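Local coordinates for PP1b (Porcine reproductive and respiratory syndrome virus, PDB 6JDR), which probably uses the energy of ATP hydrolysis to unwind RNA and DNA duplexes with 5' to 3' polarity, as the helicase part (nsp10) of the viral replicase polyprotein, at residues R5-C10 with L22-H28; Y16-C20 with H32-I38; L346-L352 with D372-L377. The protein carries 1 engineered substitution. Residue numbers count along the deposited sequence, not the author numbering.

Interaction 1: residues R5-C10 with L22-H28. With ZN (zinc ion), chain C.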
loop_
_atom_site.group_PDB
_atom_site.type_symbol
_atom_site.label_atom_id
_atom_site.label_comp_id
_atom_site.label_asym_id
_atom_site.label_seq_id
_atom_site.Cartn_x
_atom_site.Cartn_y
_atom_site.Cartn_z
ATOM N N ARG A 5 32.542 -2.527 -5.331
ATOM C CA ARG A 5 31.339 -2.012 -4.687
ATOM C C ARG A 5 30.972 -0.629 -5.215
ATOM O O ARG A 5 31.833 0.115 -5.688
ATOM C CB ARG A 5 31.548 -1.962 -3.174
ATOM C CG ARG A 5 31.659 -3.340 -2.542
ATOM C CD ARG A 5 32.327 -3.289 -1.182
ATOM N NE ARG A 5 32.267 -4.588 -0.514
ATOM C CZ ARG A 5 31.195 -5.074 0.112
ATOM N NH1 ARG A 5 30.062 -4.376 0.174
ATOM N NH2 ARG A 5 31.256 -6.270 0.687
ATOM N N MET A 6 29.686 -0.298 -5.129
ATOM C CA MET A 6 29.174 0.994 -5.580
ATOM C C MET A 6 28.754 1.852 -4.384
ATOM O O MET A 6 28.356 1.333 -3.345
ATOM C CB MET A 6 27.990 0.790 -6.534
ATOM C CG MET A 6 28.251 -0.210 -7.657
ATOM S SD MET A 6 29.719 0.147 -8.654
ATOM C CE MET A 6 29.000 0.991 -10.064
ATOM N N CYS A 7 28.838 3.169 -4.553
ATOM C CA CYS A 7 28.520 4.127 -3.498
ATOM C C CYS A 7 27.049 4.063 -3.100
ATOM O O CYS A 7 26.171 4.006 -3.957
ATOM C CB CYS A 7 28.874 5.547 -3.954
ATOM S SG CYS A 7 28.572 6.848 -2.730
ATOM N N GLY A 8 26.791 4.079 -1.795
ATOM C CA GLY A 8 25.429 4.049 -1.263
ATOM C C GLY A 8 24.645 5.323 -1.515
ATOM O O GLY A 8 23.417 5.301 -1.506
ATOM N N TYR A 9 25.348 6.436 -1.726
ATOM C CA TYR A 9 24.709 7.712 -2.058
ATOM C C TYR A 9 24.420 7.815 -3.556
ATOM O O TYR A 9 23.263 7.967 -3.965
ATOM C CB TYR A 9 25.593 8.896 -1.656
ATOM C CG TYR A 9 25.772 9.103 -0.167
ATOM C CD1 TYR A 9 24.704 9.501 0.632
ATOM C CD2 TYR A 9 27.017 8.939 0.435
ATOM C CE1 TYR A 9 24.864 9.709 1.993
ATOM C CE2 TYR A 9 27.189 9.146 1.794
ATOM C CZ TYR A 9 26.109 9.531 2.569
ATOM O OH TYR A 9 26.270 9.735 3.920
ATOM N N CYS A 10 25.483 7.725 -4.359
ATOM C CA CYS A 10 25.435 8.091 -5.782
ATOM C C CYS A 10 25.668 6.950 -6.776
ATOM O O CYS A 10 25.547 7.156 -7.983
ATOM C CB CYS A 10 26.471 9.178 -6.055
ATOM S SG CYS A 10 28.176 8.600 -5.886
ATOM N N LEU A 22 28.116 1.784 5.263
ATOM C CA LEU A 22 27.756 2.388 3.978
ATOM C C LEU A 22 28.980 2.484 3.067
ATOM O O LEU A 22 29.973 3.115 3.434
ATOM C CB LEU A 22 27.164 3.783 4.198
ATOM C CG LEU A 22 26.482 4.435 2.991
ATOM C CD1 LEU A 22 25.161 3.755 2.668
ATOM C CD2 LEU A 22 26.261 5.916 3.248
ATOM N N ASP A 23 28.907 1.856 1.893
ATOM C CA ASP A 23 29.939 2.007 0.858
ATOM C C ASP A 23 29.902 3.417 0.289
ATOM O O ASP A 23 28.831 3.921 -0.049
ATOM C CB ASP A 23 29.713 1.023 -0.293
ATOM C CG ASP A 23 29.975 -0.411 0.100
ATOM O OD1 ASP A 23 30.957 -0.663 0.831
ATOM O OD2 ASP A 23 29.205 -1.292 -0.335
ATOM N N VAL A 24 31.069 4.043 0.170
ATOM C CA VAL A 24 31.153 5.409 -0.335
ATOM C C VAL A 24 32.282 5.591 -1.345
ATOM O O VAL A 24 33.332 4.946 -1.261
ATOM C CB VAL A 24 31.320 6.442 0.805
ATOM C CG1 VAL A 24 30.028 6.568 1.602
ATOM C CG2 VAL A 24 32.480 6.077 1.722
ATOM N N CYS A 25 32.040 6.480 -2.301
ATOM C CA CYS A 25 33.038 6.870 -3.283
ATOM C C CYS A 25 33.938 7.936 -2.674
ATOM O O CYS A 25 33.673 8.433 -1.577
ATOM C CB CYS A 25 32.350 7.416 -4.535
ATOM S SG CYS A 25 31.421 8.937 -4.252
ATOM N N VAL A 26 34.988 8.290 -3.405
ATOM C CA VAL A 26 35.997 9.235 -2.936
ATOM C C VAL A 26 35.362 10.562 -2.514
ATOM O O VAL A 26 35.721 11.132 -1.481
ATOM C CB VAL A 26 37.075 9.469 -4.029
ATOM C CG1 VAL A 26 37.986 10.643 -3.682
ATOM C CG2 VAL A 26 37.900 8.204 -4.234
ATOM N N TYR A 27 34.418 11.048 -3.312
ATOM C CA TYR A 27 33.744 12.306 -3.016
ATOM C C TYR A 27 32.999 12.241 -1.679
ATOM O O TYR A 27 33.164 13.113 -0.831
ATOM C CB TYR A 27 32.778 12.672 -4.148
ATOM C CG TYR A 27 32.027 13.961 -3.916
ATOM C CD1 TYR A 27 32.676 15.190 -3.992
ATOM C CD2 TYR A 27 30.666 13.954 -3.618
ATOM C CE1 TYR A 27 31.993 16.377 -3.776
ATOM C CE2 TYR A 27 29.975 15.134 -3.400
ATOM C CZ TYR A 27 30.641 16.341 -3.481
ATOM O OH TYR A 27 29.956 17.514 -3.265
ATOM N N HIS A 28 32.211 11.188 -1.488
ATOM C CA HIS A 28 31.351 11.075 -0.311
ATOM C C HIS A 28 32.056 10.654 0.976
ATOM O O HIS A 28 31.419 10.583 2.027
ATOM C CB HIS A 28 30.184 10.131 -0.596
ATOM C CG HIS A 28 29.121 10.744 -1.446
ATOM N ND1 HIS A 28 28.937 10.402 -2.766
ATOM C CD2 HIS A 28 28.193 11.690 -1.167
ATOM C CE1 HIS A 28 27.935 11.104 -3.263
ATOM N NE2 HIS A 28 27.465 11.893 -2.313
HETATM ZN ZN ZN C . 29.150 8.672 -3.966
#

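Interaction 2: residues Y16-C20 with H32-I38. With ZN (zinc ion), chain B.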
loop_
_atom_site.group_PDB
_atom_site.type_symbol
_atom_site.label_atom_id
_atom_site.label_comp_id
_atom_site.label_asym_id
_atom_site.label_seq_id
_atom_site.Cartn_x
_atom_site.Cartn_y
_atom_site.Cartn_z
ATOM N N TYR A 16 35.949 2.906 -0.406
ATOM C CA TYR A 16 35.898 3.110 1.042
ATOM C C TYR A 16 34.504 2.856 1.596
ATOM O O TYR A 16 33.558 2.621 0.843
ATOM C CB TYR A 16 36.378 4.525 1.378
ATOM C CG TYR A 16 37.769 4.769 0.843
ATOM C CD1 TYR A 16 38.887 4.379 1.568
ATOM C CD2 TYR A 16 37.966 5.338 -0.412
ATOM C CE1 TYR A 16 40.164 4.571 1.075
ATOM C CE2 TYR A 16 39.243 5.535 -0.915
ATOM C CZ TYR A 16 40.338 5.147 -0.167
ATOM O OH TYR A 16 41.609 5.336 -0.648
ATOM N N ALA A 17 34.391 2.884 2.919
ATOM C CA ALA A 17 33.117 2.657 3.589
ATOM C C ALA A 17 33.047 3.388 4.924
ATOM O O ALA A 17 34.074 3.654 5.548
ATOM C CB ALA A 17 32.900 1.170 3.799
ATOM N N THR A 18 31.826 3.707 5.356
ATOM C CA THR A 18 31.607 4.309 6.670
ATOM C C THR A 18 31.673 3.213 7.715
ATOM O O THR A 18 31.478 2.036 7.404
ATOM C CB THR A 18 30.241 5.025 6.780
ATOM O OG1 THR A 18 29.173 4.068 6.742
ATOM C CG2 THR A 18 30.067 6.040 5.650
ATOM N N ALA A 19 31.936 3.601 8.957
ATOM C CA ALA A 19 31.955 2.657 10.068
ATOM C C ALA A 19 30.588 2.008 10.284
ATOM O O ALA A 19 30.503 0.911 10.829
ATOM C CB ALA A 19 32.413 3.353 11.342
ATOM N N CYS A 20 29.522 2.690 9.860
ATOM C CA CYS A 20 28.162 2.160 9.978
ATOM C C CYS A 20 27.720 1.314 8.768
ATOM O O CYS A 20 26.537 1.002 8.631
ATOM C CB CYS A 20 27.175 3.308 10.217
ATOM S SG CYS A 20 26.898 4.357 8.779
ATOM N N HIS A 32 29.885 12.630 5.374
ATOM C CA HIS A 32 29.197 11.676 6.239
ATOM C C HIS A 32 29.582 11.942 7.688
ATOM O O HIS A 32 30.530 11.358 8.214
ATOM C CB HIS A 32 29.561 10.252 5.829
ATOM C CG HIS A 32 28.768 9.195 6.528
ATOM N ND1 HIS A 32 27.590 8.691 6.023
ATOM C CD2 HIS A 32 28.996 8.530 7.685
ATOM C CE1 HIS A 32 27.120 7.768 6.842
ATOM N NE2 HIS A 32 27.959 7.647 7.854
ATOM N N GLN A 33 28.837 12.831 8.332
ATOM C CA GLN A 33 29.164 13.283 9.682
ATOM C C GLN A 33 28.678 12.317 10.761
ATOM O O GLN A 33 29.030 12.463 11.928
ATOM C CB GLN A 33 28.588 14.683 9.918
ATOM C CG GLN A 33 29.099 15.712 8.919
ATOM C CD GLN A 33 28.671 17.129 9.248
ATOM O OE1 GLN A 33 27.560 17.362 9.718
ATOM N NE2 GLN A 33 29.553 18.087 8.992
ATOM N N HIS A 34 27.875 11.335 10.364
ATOM C CA HIS A 34 27.313 10.337 11.279
ATOM C C HIS A 34 28.370 9.532 12.036
ATOM O O HIS A 34 28.224 9.271 13.228
ATOM C CB HIS A 34 26.406 9.392 10.485
ATOM C CG HIS A 34 25.841 8.268 11.289
ATOM N ND1 HIS A 34 26.194 6.955 11.076
ATOM C CD2 HIS A 34 24.938 8.255 12.295
ATOM C CE1 HIS A 34 25.543 6.179 11.922
ATOM N NE2 HIS A 34 24.775 6.944 12.676
ATOM N N CYS A 35 29.429 9.135 11.341
ATOM C CA CYS A 35 30.456 8.278 11.934
ATOM C C CYS A 35 31.741 8.340 11.106
ATOM O O CYS A 35 31.732 8.871 9.995
ATOM C CB CYS A 35 29.942 6.837 12.041
ATOM S SG CYS A 35 29.664 6.022 10.458
ATOM N N PRO A 36 32.853 7.812 11.647
ATOM C CA PRO A 36 34.126 7.896 10.933
ATOM C C PRO A 36 34.147 7.215 9.563
ATOM O O PRO A 36 33.510 6.173 9.365
ATOM C CB PRO A 36 35.105 7.189 11.878
ATOM C CG PRO A 36 34.508 7.338 13.227
ATOM C CD PRO A 36 33.028 7.255 13.003
ATOM N N VAL A 37 34.885 7.819 8.637
ATOM C CA VAL A 37 35.180 7.211 7.348
ATOM C C VAL A 37 36.696 7.154 7.187
ATOM O O VAL A 37 37.339 8.176 6.944
ATOM C CB VAL A 37 34.563 8.019 6.190
ATOM C CG1 VAL A 37 34.802 7.314 4.862
ATOM C CG2 VAL A 37 33.075 8.234 6.430
ATOM N N ILE A 38 37.269 5.962 7.335
ATOM C CA ILE A 38 38.715 5.793 7.220
ATOM C C ILE A 38 39.119 5.977 5.760
ATOM O O ILE A 38 38.660 5.241 4.888
ATOM C CB ILE A 38 39.191 4.404 7.706
ATOM C CG1 ILE A 38 38.706 4.115 9.139
ATOM C CG2 ILE A 38 40.711 4.303 7.621
ATOM C CD1 ILE A 38 39.003 5.211 10.140
HETATM ZN ZN ZN B . 27.625 6.377 9.553
HETATM O O HOH W 1 36.995 3.124 4.532
HETATM O O HOH W 2 35.353 3.500 8.007
#

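Interaction 3: residues L346-L352 with D372-L377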
loop_
_atom_site.group_PDB
_atom_site.type_symbol
_atom_site.label_atom_id
_atom_site.label_comp_id
_atom_site.label_asym_id
_atom_site.label_seq_id
_atom_site.Cartn_x
_atom_site.Cartn_y
_atom_site.Cartn_z
ATOM N N LEU A 346 -32.768 2.130 -22.891
ATOM C CA LEU A 346 -31.982 2.631 -24.022
ATOM C C LEU A 346 -32.458 2.067 -25.363
ATOM O O LEU A 346 -31.711 1.361 -26.043
ATOM C CB LEU A 346 -30.502 2.274 -23.824
ATOM C CG LEU A 346 -29.847 2.705 -22.509
ATOM C CD1 LEU A 346 -28.543 1.951 -22.295
ATOM C CD2 LEU A 346 -29.610 4.206 -22.495
ATOM N N PRO A 347 -33.701 2.380 -25.759
ATOM C CA PRO A 347 -34.228 1.876 -27.030
ATOM C C PRO A 347 -33.576 2.468 -28.280
ATOM O O PRO A 347 -33.557 1.809 -29.318
ATOM C CB PRO A 347 -35.708 2.268 -26.979
ATOM C CG PRO A 347 -35.761 3.425 -26.047
ATOM C CD PRO A 347 -34.711 3.153 -25.015
ATOM N N THR A 348 -33.052 3.690 -28.189
ATOM C CA THR A 348 -32.565 4.407 -29.368
ATOM C C THR A 348 -31.043 4.343 -29.484
ATOM O O THR A 348 -30.329 4.606 -28.519
ATOM C CB THR A 348 -33.028 5.873 -29.336
ATOM O OG1 THR A 348 -34.452 5.914 -29.173
ATOM C CG2 THR A 348 -32.647 6.599 -30.622
ATOM N N LYS A 349 -30.560 4.013 -30.679
ATOM C CA LYS A 349 -29.132 3.798 -30.919
ATOM C C LYS A 349 -28.350 5.111 -30.883
ATOM O O LYS A 349 -28.854 6.150 -31.315
ATOM C CB LYS A 349 -28.923 3.107 -32.269
ATOM C CG LYS A 349 -27.571 2.426 -32.413
ATOM C CD LYS A 349 -27.225 2.145 -33.867
ATOM C CE LYS A 349 -25.848 1.512 -33.989
ATOM N NZ LYS A 349 -25.274 1.657 -35.355
ATOM N N ASP A 350 -27.121 5.045 -30.369
ATOM C CA ASP A 350 -26.232 6.204 -30.229
ATOM C C ASP A 350 -26.851 7.325 -29.394
ATOM O O ASP A 350 -26.670 8.504 -29.696
ATOM C CB ASP A 350 -25.802 6.734 -31.607
ATOM C CG ASP A 350 -25.043 5.697 -32.425
ATOM O OD1 ASP A 350 -24.144 5.031 -31.866
ATOM O OD2 ASP A 350 -25.336 5.554 -33.632
ATOM N N SER A 351 -27.563 6.953 -28.331
ATOM C CA SER A 351 -28.269 7.921 -27.486
ATOM C C SER A 351 -27.579 8.177 -26.147
ATOM O O SER A 351 -28.130 8.876 -25.294
ATOM C CB SER A 351 -29.700 7.439 -27.225
ATOM O OG SER A 351 -29.706 6.256 -26.445
ATOM N N LEU A 352 -26.377 7.635 -25.965
ATOM C CA LEU A 352 -25.740 7.624 -24.652
ATOM C C LEU A 352 -24.288 8.077 -24.708
ATOM O O LEU A 352 -23.492 7.511 -25.452
ATOM C CB LEU A 352 -25.817 6.208 -24.079
ATOM C CG LEU A 352 -25.594 6.014 -22.582
ATOM C CD1 LEU A 352 -26.656 6.732 -21.765
ATOM C CD2 LEU A 352 -25.593 4.526 -22.269
ATOM N N ASP A 372 -30.581 -2.602 -22.946
ATOM C CA ASP A 372 -29.547 -2.068 -23.828
ATOM C C ASP A 372 -29.421 -2.945 -25.067
ATOM O O ASP A 372 -28.404 -3.609 -25.265
ATOM C CB ASP A 372 -28.214 -1.991 -23.073
ATOM C CG ASP A 372 -27.116 -1.320 -23.880
ATOM O OD1 ASP A 372 -27.436 -0.484 -24.743
ATOM O OD2 ASP A 372 -25.925 -1.625 -23.649
ATOM N N PRO A 373 -30.457 -2.943 -25.920
ATOM C CA PRO A 373 -30.503 -3.827 -27.085
ATOM C C PRO A 373 -29.454 -3.515 -28.146
ATOM O O PRO A 373 -29.114 -4.394 -28.934
ATOM C CB PRO A 373 -31.908 -3.589 -27.647
ATOM C CG PRO A 373 -32.248 -2.207 -27.217
ATOM C CD PRO A 373 -31.638 -2.063 -25.855
ATOM N N HIS A 374 -28.959 -2.279 -28.170
ATOM C CA HIS A 374 -27.926 -1.872 -29.126
ATOM C C HIS A 374 -26.503 -2.070 -28.588
ATOM O O HIS A 374 -25.532 -1.804 -29.304
ATOM C CB HIS A 374 -28.113 -0.403 -29.519
ATOM C CG HIS A 374 -29.484 -0.080 -30.025
ATOM N ND1 HIS A 374 -29.882 -0.350 -31.316
ATOM C CD2 HIS A 374 -30.549 0.494 -29.415
ATOM C CE1 HIS A 374 -31.133 0.041 -31.479
ATOM N NE2 HIS A 374 -31.560 0.557 -30.342
ATOM N N ARG A 375 -26.384 -2.524 -27.338
ATOM C CA ARG A 375 -25.086 -2.708 -26.682
ATOM C C ARG A 375 -24.225 -1.448 -26.775
ATOM O O ARG A 375 -23.074 -1.500 -27.214
ATOM C CB ARG A 375 -24.345 -3.920 -27.269
ATOM C CG ARG A 375 -25.053 -5.254 -27.064
ATOM C CD ARG A 375 -25.265 -5.554 -25.585
ATOM N NE ARG A 375 -25.401 -6.985 -25.308
ATOM C CZ ARG A 375 -25.537 -7.514 -24.090
ATOM N NH1 ARG A 375 -25.564 -6.737 -23.008
ATOM N NH2 ARG A 375 -25.649 -8.831 -23.950
ATOM N N GLN A 376 -24.799 -0.321 -26.364
ATOM C CA GLN A 376 -24.126 0.978 -26.437
ATOM C C GLN A 376 -23.542 1.448 -25.102
ATOM O O GLN A 376 -22.783 2.418 -25.066
ATOM C CB GLN A 376 -25.081 2.039 -26.997
ATOM C CG GLN A 376 -26.189 2.490 -26.054
ATOM C CD GLN A 376 -27.263 3.289 -26.769
ATOM O OE1 GLN A 376 -27.048 4.444 -27.141
ATOM N NE2 GLN A 376 -28.426 2.677 -26.960
ATOM N N LEU A 377 -23.900 0.774 -24.011
ATOM C CA LEU A 377 -23.361 1.101 -22.692
ATOM C C LEU A 377 -21.911 0.618 -22.541
ATOM O O LEU A 377 -21.102 1.277 -21.887
ATOM C CB LEU A 377 -24.239 0.499 -21.592
ATOM C CG LEU A 377 -23.831 0.810 -20.148
ATOM C CD1 LEU A 377 -23.729 2.310 -19.911
ATOM C CD2 LEU A 377 -24.814 0.182 -19.171
HETATM O O HOH W 3 -29.206 0.072 -26.583
#

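Interaction 1: residues R5-C10 with L22-H28
The loop 5-10 runs beside the short strand 23-24, the backbones coming closest where Cys7 CA lies 4.3 Å from Val24 CA. One strong bond fixes them there: Gly8 N donates to Asp23 O at 2.7 Å. Glycine suits position 8, since a CB would clash with Leu22 CD1. Zinc then joins the segments. Cys7 SG (2.3 Å), Cys10 SG (2.2 Å), Cys25 SG (2.3 Å) and His28 ND1 (2.1 Å) bind it, three cysteines and one histidine, with Cys7 and Cys10 as a CxxC pair. Cys25 N donates to Cys7 SG at 3.5 Å, and weak bonds reach the same sulfur from Tyr9 N (3.4 Å) and Cys10 N (3.6 Å). The Tyr9 ring forms an offset stack with the His28 ring, centroids 4.5 Å apart, while Leu22 CD2 sits over a face of the tyrosine, 4.0 Å from its centroid; the Tyr9 hydroxyl bonds Asp65 and His32. Arg5 NH1 forms a salt bridge with Asp23 OD2 at 3.2 Å, and Arg94 pairs with the other carboxylate oxygen. Backbone NH groups directed at Cys7 SG, as is common in zinc-cysteine sites, probably offset part of the thiolate charge.

Interaction 2: residues Y16-C20 with H32-I38
Metal coordination dominates this contact: Cys20 SG (2.3 Å), His32 NE2 (2.1 Å), His34 ND1 (2.2 Å) and Cys35 SG (2.3 Å) surround one zinc ion, so a single ligand from 16-20 meets three from 32-38. Imidazole can bind through either nitrogen, and the two histidines use different ones; the nitrogens left over, His32 ND1 and His34 NE2, bond to the Tyr9 hydroxyl and the Val71 carbonyl. This Cys2His2 centre is the second zinc site of the arterivirus zinc-binding domain, whose small folds are held together largely by metal. Among hydrogen bonds, Ala19 N donates to Pro36 O at 3.0 Å, joining the backbones beyond the metal. Two waters bridge where the two segments have spread apart: water 1 accepts from Ala17 N (3.1 Å) and donates to Ile38 O (2.7 Å), while water 2 donates to Ala17 O (2.8 Å) and accepts from Ile38 N (3.2 Å). Nonpolar contacts fill the remainder. Thr18 suits its place because its CG2 methyl sits over the face of the His32 ring, a CH-pi contact 3.3 Å from the centroid, and 3.8 Å from Val37 CG2, while its OG1 bonds Leu22 N. Small Ala19 has its CB 4.3 Å from Pro36 CD.

Interaction 3: residues L346-L352 with D372-L377
Gln376 is the chief polar link between these two loops, because its uncharged amide offers both a donor and an acceptor. Gln376 NE2 donates to Thr348 O at 3.1 Å and to water 3 at 2.7 Å; Gln376 OE1 accepts from Ser351 N at 2.8 Å. It thus meets the two ends of the type II beta turn Thr348-Ser351, whose Thr348 O also accepts a bond from Ser351 OG at 2.7 Å. Thr348 itself sends its hydroxyl to Asp323. A second side chain, His374, donates from NE2 to Pro347 O at 2.6 Å, and its ring face carries Lys349 CB, 3.8 Å from the centroid. Water 3 fills the gap between the loops with four bonds: it donates to Leu346 O (2.9 Å) and Asp372 OD1 (2.6 Å), and accepts from His374 N (2.8 Å) and Gln376 NE2. The loop 372-377 is ordered by Asp372, whose two oxygens suit successive NH groups: OD1 takes Gln376 N (3.1 Å) and OD2 takes Leu377 N (3.2 Å), while Arg375 N closes a type I turn on Asp372 O at 3.1 Å. Beyond these, Leu352 CD2 packs 3.7 Å from Leu377 CD1. The loops follow the neighbouring parallel strands 342-345 and 367-371, so the contact joins the ends of two strands in the C-terminal sheet of the helicase core. Because Gln376 and His374 serve backbone groups outside any strand pairing, an irregular pair of loops is held in a definite shape by directional hydrogen bonds, with no salt bridge between the two segments.

Interactions 1 and 2 are close neighbours, their centres 10 Å apart within the N-terminal zinc-binding domain. Their segments alternate along the chain, 5-10, 16-20, 22-28, 32-38, so the two zinc sites are interleaved. They share the two-stranded antiparallel sheet: Val24 N bonds Tyr16 O at 2.9 Å, and Tyr9 OH to His32 ND1, 2.7 Å, is a probable hydrogen bond between a residue stacked beside one site and a ligand of the other. Interaction 3 comes later, on the opposite side of the chain's centre, 63 and 70 Å from them between centres. Metal sites thus tie segments together at one end of this elongated chain; at the other, loops following adjacent strands of the five-stranded parallel sheet meet.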